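Local structure of endoglucanase (Clostridium thermocellum, 2E4T) at residues G50-W53 / E54-F57; F139-G142 / A143-L147; Y155-M158 / D159-V162; N163-V166 / N167-N171; K210-A213 / L214-V218. The protein hydrolyses internal beta-1,4-glucosidic links of cellulose and xyloglucan, the chain here being the family 44 glycoside hydrolase part of a longer cellulase. One frame throughout, in Å; residues are numbered along the deposited sequence.

Contact 1 of 5, residues G50-W53 / E54-F57. With CA (calcium ion), chain C.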
# COMPACT_ATOMS: atom_id res chain seq x y z
N GLY A 50 -19.53 -1.94 1.37
CA GLY A 50 -20.92 -1.75 1.76
C GLY A 50 -21.10 -0.92 3.02
O GLY A 50 -22.18 -0.90 3.62
N TYR A 51 -20.03 -0.23 3.47
CA TYR A 51 -20.10 0.63 4.64
C TYR A 51 -21.00 1.84 4.37
O TYR A 51 -20.82 2.55 3.38
CB TYR A 51 -18.67 1.11 4.98
CG TYR A 51 -18.66 2.20 6.06
CD1 TYR A 51 -18.97 1.90 7.39
CD2 TYR A 51 -18.39 3.52 5.71
CE1 TYR A 51 -18.98 2.89 8.35
CE2 TYR A 51 -18.41 4.53 6.68
CZ TYR A 51 -18.73 4.21 7.99
OH TYR A 51 -18.78 5.24 8.91
N ASN A 52 -21.95 2.07 5.30
CA ASN A 52 -22.88 3.19 5.21
C ASN A 52 -22.47 4.24 6.23
O ASN A 52 -22.64 4.04 7.43
CB ASN A 52 -24.28 2.67 5.50
CG ASN A 52 -25.35 3.73 5.38
OD1 ASN A 52 -25.06 4.93 5.44
ND2 ASN A 52 -26.60 3.28 5.21
N TRP A 53 -21.96 5.40 5.76
CA TRP A 53 -21.46 6.39 6.70
C TRP A 53 -22.59 6.97 7.59
O TRP A 53 -22.32 7.54 8.65
CB TRP A 53 -20.76 7.54 5.95
CG TRP A 53 -21.67 8.52 5.29
CD1 TRP A 53 -22.31 8.38 4.09
CD2 TRP A 53 -22.00 9.84 5.78
NE1 TRP A 53 -23.05 9.52 3.80
CE2 TRP A 53 -22.86 10.41 4.81
CE3 TRP A 53 -21.64 10.58 6.91
CZ2 TRP A 53 -23.33 11.74 4.95
CZ3 TRP A 53 -22.10 11.87 7.04
CH2 TRP A 53 -22.93 12.44 6.07
N GLU A 54 -23.84 6.86 7.12
CA GLU A 54 -24.92 7.49 7.90
C GLU A 54 -25.19 6.78 9.21
O GLU A 54 -25.59 7.41 10.18
CB GLU A 54 -26.21 7.53 7.08
CG GLU A 54 -26.08 8.28 5.76
CD GLU A 54 -27.41 8.42 5.02
OE1 GLU A 54 -28.39 7.68 5.36
OE2 GLU A 54 -27.50 9.25 4.08
N ASN A 55 -25.00 5.44 9.21
CA ASN A 55 -25.35 4.62 10.40
C ASN A 55 -24.27 3.65 10.79
O ASN A 55 -24.43 2.95 11.80
CB ASN A 55 -26.69 3.93 10.18
CG ASN A 55 -26.66 3.06 8.96
OD1 ASN A 55 -25.60 2.57 8.53
ND2 ASN A 55 -27.84 2.85 8.37
N ASN A 56 -23.14 3.59 10.06
CA ASN A 56 -21.97 2.77 10.38
C ASN A 56 -22.15 1.26 10.15
O ASN A 56 -21.20 0.52 10.47
CB ASN A 56 -21.41 3.05 11.77
CG ASN A 56 -21.04 4.50 11.90
OD1 ASN A 56 -20.09 4.98 11.25
ND2 ASN A 56 -21.79 5.22 12.72
N PHE A 57 -23.28 0.83 9.61
CA PHE A 57 -23.41 -0.57 9.28
C PHE A 57 -22.57 -0.91 8.05
O PHE A 57 -22.22 -0.04 7.24
CB PHE A 57 -24.88 -0.93 9.05
CG PHE A 57 -25.74 -0.67 10.27
CD1 PHE A 57 -25.41 -1.19 11.50
CD2 PHE A 57 -26.95 0.03 10.16
CE1 PHE A 57 -26.22 -0.99 12.61
CE2 PHE A 57 -27.76 0.26 11.25
CZ PHE A 57 -27.39 -0.25 12.47
CA CA C . -29.83 8.70 3.56
O HOH W 1 -29.00 5.03 5.52
O HOH W 2 -25.67 10.73 2.69
O HOH W 3 -29.84 10.91 2.67
O HOH W 4 -30.73 6.51 3.90
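Tyr51 reaches Asn56 through its hydroxyl, which donates to OD1, with 2.7 Å between Tyr51 OH and Asn56 OD1. Ring and amide lie side by side, their planes 39° apart, and Asn56 OD1 also accepts from Val89 N at the start of helix 88-99. Asn52 is bonded at both its N-H and its carbonyl. The N-H points nearly straight at the carbonyl of Phe57 (Asn52 N to Phe57 O 2.9 Å). The carbonyl takes two donors: Asn56 N, 2.7 Å from Asn52 O, lies almost in line with the C=O although its N-H is bent, and Asn55 N comes from above the carbonyl plane in a longer bond. The side chain, with CG anti to the backbone N (chi1 -178°), turns back so that Asn52 OD1 accepts from Glu54 N at 2.8 Å, while Asn52 ND2 is linked to Glu54 OE1 by a water. Trp53 offers a face of its indole to the next side chain: Glu54 CG stands 4.0 Å from the centroid of the five-membered ring, a CH-pi contact. Beyond it the extended Glu54 chain brings both carboxylate oxygens to the calcium, OE1 and OE2 each 2.5 Å from the ion. Asn55 OD1 accepts from Phe57 N, which closes an Asx turn. This turn in the loop between strands 40-43 and 58-59 thus delivers a bidentate carboxylate to a calcium site completed by Asp150, Asp153, Tyr155 and waters.

Contact 2 of 5, residues F139-G142 / A143-L147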
# COMPACT_ATOMS: atom_id res chain seq x y z
N PHE A 139 -23.36 9.59 -5.97
CA PHE A 139 -22.14 10.31 -5.69
C PHE A 139 -22.37 11.78 -5.35
O PHE A 139 -21.65 12.32 -4.51
CB PHE A 139 -21.16 10.14 -6.85
CG PHE A 139 -20.83 8.67 -7.11
CD1 PHE A 139 -20.64 7.77 -6.07
CD2 PHE A 139 -20.66 8.23 -8.41
CE1 PHE A 139 -20.29 6.42 -6.34
CE2 PHE A 139 -20.32 6.91 -8.66
CZ PHE A 139 -20.16 6.03 -7.63
N GLU A 140 -23.35 12.39 -6.04
CA GLU A 140 -23.67 13.81 -5.83
C GLU A 140 -25.08 13.94 -5.28
O GLU A 140 -26.05 13.52 -5.92
CB GLU A 140 -23.59 14.64 -7.08
CG GLU A 140 -22.18 14.79 -7.46
CD GLU A 140 -21.90 15.79 -8.59
OE1 GLU A 140 -22.66 16.80 -8.71
OE2 GLU A 140 -20.86 15.68 -9.30
N LYS A 141 -25.22 14.59 -4.13
CA LYS A 141 -26.56 14.82 -3.57
C LYS A 141 -27.42 15.73 -4.44
O LYS A 141 -28.64 15.49 -4.57
CB LYS A 141 -26.42 15.38 -2.16
CG LYS A 141 -27.75 15.48 -1.41
CD LYS A 141 -27.58 15.95 -0.02
CE LYS A 141 -28.88 15.88 0.79
NZ LYS A 141 -28.75 16.49 2.12
N GLY A 142 -26.81 16.78 -4.99
CA GLY A 142 -27.58 17.77 -5.80
C GLY A 142 -28.65 18.50 -5.03
O GLY A 142 -29.61 19.01 -5.60
N ALA A 143 -28.50 18.61 -3.75
CA ALA A 143 -29.30 19.41 -2.83
C ALA A 143 -28.35 19.73 -1.69
O ALA A 143 -27.30 19.11 -1.54
CB ALA A 143 -30.52 18.66 -2.33
N PRO A 144 -28.71 20.70 -0.84
CA PRO A 144 -27.75 21.13 0.18
C PRO A 144 -27.35 20.00 1.12
O PRO A 144 -28.20 19.20 1.55
CB PRO A 144 -28.50 22.25 0.90
CG PRO A 144 -29.44 22.81 -0.15
CD PRO A 144 -29.89 21.60 -0.91
N PHE A 145 -26.07 19.98 1.46
CA PHE A 145 -25.58 19.01 2.42
C PHE A 145 -26.12 19.26 3.82
O PHE A 145 -26.31 20.44 4.22
CB PHE A 145 -24.05 19.06 2.50
CG PHE A 145 -23.34 18.74 1.21
CD1 PHE A 145 -23.76 17.68 0.42
CD2 PHE A 145 -22.22 19.47 0.83
CE1 PHE A 145 -23.05 17.38 -0.75
CE2 PHE A 145 -21.51 19.16 -0.33
CZ PHE A 145 -21.94 18.12 -1.11
N SER A 146 -26.19 18.19 4.59
CA SER A 146 -26.44 18.26 6.01
C SER A 146 -25.37 17.48 6.76
O SER A 146 -24.87 16.46 6.26
CB SER A 146 -27.79 17.63 6.33
OG SER A 146 -28.02 17.68 7.71
N LEU A 147 -25.07 17.95 7.98
CA LEU A 147 -24.24 17.16 8.92
C LEU A 147 -25.02 16.08 9.66
O LEU A 147 -24.42 15.25 10.37
CB LEU A 147 -23.54 18.07 9.90
CG LEU A 147 -22.65 19.13 9.29
CD1 LEU A 147 -22.06 20.03 10.36
CD2 LEU A 147 -21.51 18.53 8.45
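The carbonyl of Pro144 receives the ammonium group of Lys141, with Lys141 NZ 2.8 Å from Pro144 O, and the same nitrogen forms a salt bridge with Glu160 on helix 158-169. The two segments make one loop between strands 134-138 and 155-157, folded back on itself at the surface beside the calcium site of this TIM-barrel domain. Lys141 spans the loop from within: CG lies anti to the backbone N (chi1 -172°) and the rest of the chain is fully extended, which carries NZ across to the returning arm. On the way its methylenes pass the peptide carbonyl of Ala143, with Lys141 CD 3.5 Å from Ala143 O. Gly142 takes a positive phi (62°), which favours glycine, at the bend. The donor approaches Pro144 O tilted 22° from the carbonyl plane. Glu160 OE2, the oxygen that meets Lys141 NZ, also accepts from Ser146 N and so touches both arms. This pairing would favour a charged lysine despite its partly covered position. Ser146 OG is hydrogen-bonded to the backbone N of Thr148. The ring of Phe145 meets the root of the lysine obliquely, Phe145 CE1 lying 4.2 Å from Lys141 CB.

Contact 3 of 5, residues Y155-M158 / D159-V162. With CA (calcium ion), chain C.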
# COMPACT_ATOMS: atom_id res chain seq x y z
N TYR A 155 -31.29 6.71 0.04
CA TYR A 155 -30.04 7.05 -0.61
C TYR A 155 -28.98 7.42 0.39
O TYR A 155 -29.27 7.95 1.44
CB TYR A 155 -30.22 8.27 -1.55
CG TYR A 155 -31.25 7.96 -2.60
CD1 TYR A 155 -30.94 7.11 -3.65
CD2 TYR A 155 -32.55 8.47 -2.53
CE1 TYR A 155 -31.89 6.69 -4.54
CE2 TYR A 155 -33.52 8.09 -3.47
CZ TYR A 155 -33.18 7.20 -4.45
OH TYR A 155 -34.17 6.86 -5.32
N VAL A 156 -27.71 7.17 -0.01
CA VAL A 156 -26.55 7.63 0.76
C VAL A 156 -25.64 8.36 -0.23
O VAL A 156 -25.41 7.85 -1.33
CB VAL A 156 -25.84 6.42 1.39
CG1 VAL A 156 -24.57 6.80 2.05
CG2 VAL A 156 -26.79 5.73 2.44
N TYR A 157 -25.17 9.55 0.15
CA TYR A 157 -24.49 10.42 -0.79
C TYR A 157 -22.98 10.52 -0.45
O TYR A 157 -22.62 10.89 0.68
CB TYR A 157 -25.10 11.83 -0.75
CG TYR A 157 -26.56 11.78 -1.15
CD1 TYR A 157 -26.92 11.64 -2.47
CD2 TYR A 157 -27.58 11.87 -0.19
CE1 TYR A 157 -28.26 11.60 -2.85
CE2 TYR A 157 -28.93 11.79 -0.56
CZ TYR A 157 -29.25 11.68 -1.92
OH TYR A 157 -30.56 11.60 -2.33
N MET A 158 -22.14 10.22 -1.43
CA MET A 158 -20.70 10.27 -1.17
C MET A 158 -20.18 11.69 -0.96
O MET A 158 -19.31 11.89 -0.09
CB MET A 158 -19.88 9.54 -2.25
CG MET A 158 -20.10 8.04 -2.26
SD MET A 158 -19.64 7.25 -0.70
CE MET A 158 -21.23 7.03 0.08
N ASP A 159 -20.64 12.65 -1.75
CA ASP A 159 -20.14 14.00 -1.54
C ASP A 159 -20.56 14.53 -0.14
O ASP A 159 -19.80 15.28 0.47
CB ASP A 159 -20.47 14.94 -2.70
CG ASP A 159 -21.94 15.14 -2.99
OD1 ASP A 159 -22.84 14.50 -2.41
OD2 ASP A 159 -22.17 16.02 -3.91
N GLU A 160 -21.75 14.15 0.34
CA GLU A 160 -22.19 14.57 1.65
C GLU A 160 -21.29 13.96 2.75
O GLU A 160 -20.97 14.62 3.75
CB GLU A 160 -23.65 14.21 1.85
CG GLU A 160 -24.24 14.85 3.10
CD GLU A 160 -25.75 14.67 3.17
OE1 GLU A 160 -26.23 13.49 3.06
OE2 GLU A 160 -26.46 15.70 3.32
N PHE A 161 -20.87 12.70 2.55
CA PHE A 161 -19.93 12.03 3.47
C PHE A 161 -18.61 12.83 3.49
O PHE A 161 -18.08 13.17 4.57
CB PHE A 161 -19.76 10.61 2.96
CG PHE A 161 -18.81 9.67 3.69
CD1 PHE A 161 -18.30 9.91 4.97
CD2 PHE A 161 -18.50 8.48 3.04
CE1 PHE A 161 -17.45 8.99 5.55
CE2 PHE A 161 -17.65 7.54 3.63
CZ PHE A 161 -17.14 7.80 4.89
N VAL A 162 -18.04 13.10 2.31
CA VAL A 162 -16.79 13.88 2.26
C VAL A 162 -16.98 15.24 2.92
O VAL A 162 -16.13 15.73 3.66
CB VAL A 162 -16.27 13.97 0.82
CG1 VAL A 162 -15.05 14.89 0.75
CG2 VAL A 162 -15.91 12.58 0.32
CA CA C . -29.83 8.70 3.56
O HOH W 2 -25.67 10.73 2.69
O HOH W 3 -29.84 10.91 2.67
O HOH W 4 -30.73 6.51 3.90
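Phe161 N and Val162 N donate to Tyr157 O and Met158 O, the first backbone bonds of helix 158-169. The bond from Val162 N to Met158 O is 3.0 Å long and almost straight (173°), whereas the one from Phe161 N to Tyr157 O is 3.1 Å and more bent. Tyr157, the N-cap residue, closes the strand, and its own N-H is satisfied by a water, 2.8 Å from Tyr157 N, that in turn donates to Glu160 OE1. Two residues earlier, Tyr155 O binds the calcium at 2.3 Å, together with Glu54, Asp150 and Asp153. Glu160 CB rests on Tyr157 CB, 3.8 Å away, and the carboxylate comes to the edge of the tyrosine ring, its plane 78° from that of the ring. On the other flank Met158 and Phe161 run side by side. The methionine chain bends at chi2 and chi3 and sets Met158 SD 4.1 Å from Phe161 CD2, a Met-aromatic contact at the ring edge; Trp53 stacks on the same phenylalanine. Acidic Asp159 and Glu160 occupy the first turn, where the helix dipole would favour their negative charge. Asp159 OD1 is met by the peptide N-H of Lys141 and Glu160 by the loop lysine's ammonium, which would probably ease the burial of both carboxylates.

Contact 4 of 5, residues N163-V166 / N167-N171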
# COMPACT_ATOMS: atom_id res chain seq x y z
N ASN A 163 -18.13 15.89 2.66
CA ASN A 163 -18.37 17.21 3.28
C ASN A 163 -18.34 17.09 4.82
O ASN A 163 -17.82 17.99 5.51
CB ASN A 163 -19.74 17.74 2.80
CG ASN A 163 -20.03 19.07 3.44
OD1 ASN A 163 -19.42 20.09 3.07
ND2 ASN A 163 -20.92 19.08 4.45
N TYR A 164 -18.92 16.02 5.38
CA TYR A 164 -18.90 15.84 6.83
C TYR A 164 -17.46 15.77 7.35
O TYR A 164 -17.11 16.39 8.38
CB TYR A 164 -19.70 14.57 7.18
CG TYR A 164 -19.81 14.31 8.65
CD1 TYR A 164 -20.96 14.72 9.32
CD2 TYR A 164 -18.82 13.63 9.38
CE1 TYR A 164 -21.11 14.50 10.69
CE2 TYR A 164 -18.99 13.43 10.75
CZ TYR A 164 -20.14 13.89 11.41
OH TYR A 164 -20.23 13.65 12.77
N LEU A 165 -16.64 15.01 6.64
CA LEU A 165 -15.22 14.85 7.03
C LEU A 165 -14.45 16.19 6.90
O LEU A 165 -13.68 16.54 7.80
CB LEU A 165 -14.57 13.77 6.18
CG LEU A 165 -15.17 12.38 6.40
CD1 LEU A 165 -14.57 11.40 5.37
CD2 LEU A 165 -14.99 11.85 7.79
N VAL A 166 -14.64 16.89 5.79
CA VAL A 166 -13.96 18.17 5.59
C VAL A 166 -14.42 19.19 6.63
O VAL A 166 -13.61 19.98 7.15
CB VAL A 166 -14.21 18.69 4.16
CG1 VAL A 166 -13.72 20.11 3.96
CG2 VAL A 166 -13.53 17.75 3.18
N ASN A 167 -15.71 19.20 6.96
CA ASN A 167 -16.21 20.07 8.02
C ASN A 167 -15.49 19.80 9.34
O ASN A 167 -15.15 20.73 10.08
CB ASN A 167 -17.72 19.88 8.14
CG ASN A 167 -18.29 20.75 9.25
OD1 ASN A 167 -18.52 20.23 10.37
ND2 ASN A 167 -18.40 22.02 9.03
N LYS A 168 -15.28 18.51 9.65
CA LYS A 168 -14.67 18.16 10.93
C LYS A 168 -13.17 18.44 10.96
O LYS A 168 -12.66 18.89 11.98
CB LYS A 168 -14.96 16.70 11.24
CG LYS A 168 -14.42 16.27 12.58
CD LYS A 168 -14.91 14.87 12.98
CE LYS A 168 -14.26 14.36 14.29
NZ LYS A 168 -12.84 14.67 14.32
N TYR A 169 -12.47 18.07 9.89
CA TYR A 169 -11.01 17.98 9.92
C TYR A 169 -10.31 19.05 9.11
O TYR A 169 -9.06 19.11 9.17
CB TYR A 169 -10.55 16.60 9.42
CG TYR A 169 -10.95 15.48 10.33
CD1 TYR A 169 -10.45 15.41 11.60
CD2 TYR A 169 -11.85 14.51 9.90
CE1 TYR A 169 -10.79 14.35 12.46
CE2 TYR A 169 -12.18 13.45 10.71
CZ TYR A 169 -11.68 13.39 12.00
OH TYR A 169 -12.02 12.29 12.78
N GLY A 170 -11.03 19.83 8.31
CA GLY A 170 -10.40 20.65 7.31
C GLY A 170 -10.22 19.86 5.99
O GLY A 170 -10.26 18.62 6.01
N ASN A 171 -9.94 20.55 4.91
CA ASN A 171 -9.70 19.90 3.65
C ASN A 171 -8.31 19.24 3.62
O ASN A 171 -7.47 19.41 4.54
CB ASN A 171 -9.99 20.83 2.48
CG ASN A 171 -8.95 21.96 2.33
OD1 ASN A 171 -7.77 21.71 2.41
ND2 ASN A 171 -9.39 23.20 2.24
O HOH W 5 -18.52 17.39 10.64
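Asn167 N donates to Asn163 O with 2.8 Å between them, the first of four successive i to i+4 bonds near the end of helix 158-169. Lys168 N reaches Tyr164 O at 3.1 Å. This carbonyl has a second donor, a water 2.8 Å from Tyr164 O that also donates to Asn167 OD1. The water thus bridges backbone and amide, and its oxygen lies over the centre of the Tyr164 ring face. With Asn167 CG anti to the backbone N (chi1 179°), the amide is placed to share it. Tyr169 N uses Leu165 O, 2.9 Å away, and Gly170 N takes Val166 O at 2.8 Å in the most bent bond of the series (135°). Here the helix ends: Gly170 leaves helical geometry with a positive phi of 87°, and the chain turns off toward strand 180-183 of the barrel. The polar ends of Tyr169 and Asn171 have partners outside the segments, Tyr169 OH on Asp95 of helix 88-99 and Asn171 OD1 on Ser173 OG. In one of two conformers Lys168 NZ makes a long, weak ion pair with the same Asp95, and its CG lies over the centre of the Tyr169 ring. Val166 CG1 packs on Asn171 CB at 4.1 Å, and Leu165 CD2 meets Tyr169 CE2 at 4.4 Å.

Contact 5 of 5, residues K210-A213 / L214-V218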
# COMPACT_ATOMS: atom_id res chain seq x y z
N LYS A 210 -18.18 5.19 -13.14
CA LYS A 210 -18.28 5.43 -11.71
C LYS A 210 -17.07 6.19 -11.18
O LYS A 210 -17.20 7.06 -10.30
CB LYS A 210 -18.42 4.10 -10.98
CG LYS A 210 -19.77 3.47 -11.12
CD LYS A 210 -19.86 2.17 -10.40
CE LYS A 210 -21.31 1.70 -10.32
NZ LYS A 210 -21.51 0.59 -9.52
N SER A 211 -15.89 5.81 -11.66
CA SER A 211 -14.67 6.44 -11.16
C SER A 211 -14.66 7.94 -11.45
O SER A 211 -14.31 8.78 -10.61
CB SER A 211 -13.45 5.78 -11.80
OG SER A 211 -13.39 4.40 -11.46
N VAL A 212 -15.02 8.28 -12.71
CA VAL A 212 -15.08 9.66 -13.12
C VAL A 212 -16.11 10.43 -12.30
O VAL A 212 -15.87 11.55 -11.83
CB VAL A 212 -15.36 9.76 -14.63
CG1 VAL A 212 -15.66 11.16 -15.09
CG2 VAL A 212 -14.17 9.20 -15.42
N ALA A 213 -17.33 9.85 -12.19
CA ALA A 213 -18.40 10.53 -11.49
C ALA A 213 -18.06 10.72 -10.00
O ALA A 213 -18.33 11.81 -9.42
CB ALA A 213 -19.70 9.80 -11.67
N LEU A 214 -17.52 9.70 -9.35
CA LEU A 214 -17.19 9.83 -7.93
C LEU A 214 -16.07 10.85 -7.75
O LEU A 214 -16.11 11.69 -6.83
CB LEU A 214 -16.87 8.46 -7.34
CG LEU A 214 -16.42 8.48 -5.89
CD1 LEU A 214 -17.45 9.18 -4.98
CD2 LEU A 214 -16.24 7.04 -5.38
N SER A 215 -15.04 10.78 -8.58
CA SER A 215 -13.94 11.73 -8.46
C SER A 215 -14.44 13.17 -8.58
O SER A 215 -14.09 14.06 -7.78
CB SER A 215 -12.88 11.45 -9.51
OG SER A 215 -11.85 12.40 -9.35
N LYS A 216 -15.28 13.45 -9.61
CA LYS A 216 -15.85 14.79 -9.75
C LYS A 216 -16.58 15.21 -8.50
O LYS A 216 -16.46 16.36 -8.04
CB LYS A 216 -16.78 14.86 -10.96
CG LYS A 216 -16.10 14.83 -12.28
CD LYS A 216 -17.10 14.60 -13.43
CE LYS A 216 -16.49 14.63 -14.79
NZ LYS A 216 -17.47 14.27 -15.86
N ALA A 217 -17.40 14.32 -7.95
CA ALA A 217 -18.20 14.66 -6.80
C ALA A 217 -17.33 15.02 -5.59
O ALA A 217 -17.61 15.98 -4.85
CB ALA A 217 -19.11 13.46 -6.45
N VAL A 218 -16.29 14.21 -5.36
CA VAL A 218 -15.37 14.46 -4.24
C VAL A 218 -14.64 15.79 -4.43
O VAL A 218 -14.53 16.58 -3.48
CB VAL A 218 -14.35 13.30 -4.12
CG1 VAL A 218 -13.25 13.65 -3.10
CG2 VAL A 218 -15.04 12.02 -3.77
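Val212 and Lys216, the latter in one of its two conformers, lie side by side one helical turn apart, their side chains pointing the same way. Val212 CG1 touches the far part of the lysine, with Lys216 CE 3.6 Å away, while nearer the backbone Lys216 CG lies 3.3 Å from Val212 O. Two torsions arrange this: Val212 CG1 stands anti to its N (chi1 171°), and Lys216 CG is anti to the carbonyl carbon (chi1 -72°), with the chain extended beyond it, so that the methylenes run past the valine methyl. In this conformer the ammonium comes near Glu272 of helix 257-272, though only as a long, weak ion pair. Along the backbone the regular i to i+4 bonds hold the turn together; Lys216 N donates to Val212 O at 3.0 Å and 170°, and Leu214 N to Lys210 O at 2.8 Å. Leu214 and Ser215 touch the preceding turn through their CB atoms, Leu214 CB 3.3 Å from Lys210 O and Ser215 CB 3.2 Å from Ser211 O. The serine hydroxyls have backbone partners, Ser211 OG on Leu207 O within the helix and Ser215 OG on Leu276 O beyond it. Helix 204-221 is an outer helix of the TIM barrel: Ser211, Leu214, Ser215 and Val218 pack on strands 180-183 and 226-232, Ser211 and Val212 face helix 257-272, and Ala213 and Ala217 meet Phe139.

From the N terminus the contacts follow in series, none nested in or crossing another. Contact 1 closes the loop after barrel strand 40-43, and contact 2 folds the loop between strands 134-138 and 155-157. Contact 3 turns that last strand into helix 158-169, whose end is contact 4; contact 5 lies on the later helix 204-221. Contacts 1 and 3 share three waters, and Trp53 of contact 1 packs on both Phe161 and Tyr164 of the helix. Contact 2 reaches contacts 3, 4 and 5, with Phe139 set against helix 204-221. Contact 3 meets contact 5 through Met158 and Leu214, which brings helices 158-169 and 204-221 together, while the calcium joins contact 3 to contact 1.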